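Local coordinates for ABC transporter, substrate binding protein (Mannopine) (Agrobacterium fabrum, PDB 5L9S) that probably serves as the periplasmic substrate-binding component of an ABC transporter for the opine mannopine, delivering captured solute for import, at residues T49-V52 with T58-L61. Numbering follows the deposited sequence.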
loop_
_atom_site.group_PDB
_atom_site.type_symbol
_atom_site.label_atom_id
_atom_site.label_comp_id
_atom_site.label_asym_id
_atom_site.label_seq_id
_atom_site.Cartn_x
_atom_site.Cartn_y
_atom_site.Cartn_z
ATOM N N THR A 49 15.659 -1.755 -15.604
ATOM C CA THR A 49 16.479 -2.914 -15.909
ATOM C C THR A 49 17.341 -2.654 -17.167
ATOM O O THR A 49 18.572 -2.746 -17.090
ATOM C CB THR A 49 15.606 -4.189 -15.973
ATOM O OG1 THR A 49 14.782 -4.255 -14.812
ATOM C CG2 THR A 49 16.437 -5.461 -16.096
ATOM N N ALA A 50 16.688 -2.260 -18.287
ATOM C CA ALA A 50 17.344 -1.982 -19.576
ATOM C C ALA A 50 18.447 -0.923 -19.465
ATOM O O ALA A 50 19.518 -1.068 -20.062
ATOM C CB ALA A 50 16.314 -1.558 -20.609
ATOM N N MET A 51 18.188 0.129 -18.679
ATOM C CA MET A 51 19.128 1.211 -18.405
ATOM C C MET A 51 20.337 0.691 -17.626
ATOM O O MET A 51 21.453 1.088 -17.925
ATOM C CB MET A 51 18.435 2.267 -17.555
ATOM C CG MET A 51 17.705 3.298 -18.352
ATOM S SD MET A 51 16.644 4.328 -17.314
ATOM C CE MET A 51 17.615 4.429 -15.810
ATOM N N VAL A 52 20.099 -0.153 -16.590
ATOM C CA VAL A 52 21.138 -0.737 -15.739
ATOM C C VAL A 52 22.048 -1.685 -16.549
ATOM O O VAL A 52 23.265 -1.588 -16.381
ATOM C CB VAL A 52 20.558 -1.372 -14.447
ATOM C CG1 VAL A 52 21.594 -2.243 -13.732
ATOM C CG2 VAL A 52 20.022 -0.292 -13.501
ATOM N N THR A 58 19.312 7.055 -17.279
ATOM C CA THR A 58 18.688 8.346 -17.481
ATOM C C THR A 58 18.020 8.813 -16.196
ATOM O O THR A 58 18.142 9.983 -15.847
ATOM C CB THR A 58 17.778 8.322 -18.708
ATOM O OG1 THR A 58 18.581 8.041 -19.858
ATOM C CG2 THR A 58 17.043 9.655 -18.934
ATOM N N TRP A 59 17.391 7.883 -15.465
ATOM C CA TRP A 59 16.604 8.097 -14.252
ATOM C C TRP A 59 17.424 7.968 -12.966
ATOM O O TRP A 59 18.361 7.174 -12.905
ATOM C CB TRP A 59 15.424 7.122 -14.201
ATOM C CG TRP A 59 14.465 7.127 -15.354
ATOM C CD1 TRP A 59 14.443 7.976 -16.422
ATOM C CD2 TRP A 59 13.365 6.225 -15.534
ATOM N NE1 TRP A 59 13.407 7.647 -17.266
ATOM C CE2 TRP A 59 12.721 6.585 -16.739
ATOM C CE3 TRP A 59 12.856 5.139 -14.781
ATOM C CZ2 TRP A 59 11.611 5.889 -17.227
ATOM C CZ3 TRP A 59 11.739 4.462 -15.251
ATOM C CH2 TRP A 59 11.116 4.850 -16.448
ATOM N N ASP A 60 17.058 8.753 -11.941
ATOM C CA ASP A 60 17.690 8.764 -10.628
ATOM C C ASP A 60 16.834 7.998 -9.616
ATOM O O ASP A 60 17.360 7.250 -8.784
ATOM C CB ASP A 60 17.863 10.212 -10.136
ATOM C CG ASP A 60 18.790 11.054 -10.979
ATOM O OD1 ASP A 60 19.997 10.797 -10.956
ATOM O OD2 ASP A 60 18.312 12.009 -11.611
ATOM N N LEU A 61 15.507 8.242 -9.654
ATOM C CA LEU A 61 14.531 7.661 -8.732
ATOM C C LEU A 61 13.308 7.168 -9.461
ATOM O O LEU A 61 12.971 7.691 -10.516
ATOM C CB LEU A 61 14.084 8.705 -7.687
ATOM C CG LEU A 61 15.116 9.312 -6.746
ATOM C CD1 LEU A 61 14.575 10.564 -6.103
ATOM C CD2 LEU A 61 15.563 8.328 -5.688
#
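M51 and W59 show in small compass how a Met-aromatic contact can join a helix to the loop that follows it. The sulfur of M51 lies over one face of the indole, with SD 4.2 Å from the centroid of the five-membered ring of W59 and 16° off the ring normal. The two side chains cross at about a right angle, the thioether reaching the ring from above. Beyond the sulfur, a bend at chi3 (35°) carries the methyl laterally past the rim of the ring, near CG and CB, to the backbone of the loop, where M51 CE lies 3.5 Å from W59 N. The same methyl meets the root of the indole side chain, with M51 CE 3.8 Å from W59 CB.

Farther out, K44, K47 and V48 of helix 41-53 also touch W59, as do V6 and A8 of strand 4-9, so the W59 side chain lies between helix and sheet in this periplasmic binding protein fold. Next along the chain, D60 anchors the loop: its carboxylate accepts hydrogen bonds from the backbone N atoms of V6 and N246, just where strand 61-65 begins to run parallel to strand 4-9. T58, more exposed, meets the methionine through its backbone, with M51 CE 3.5 Å from T58 N.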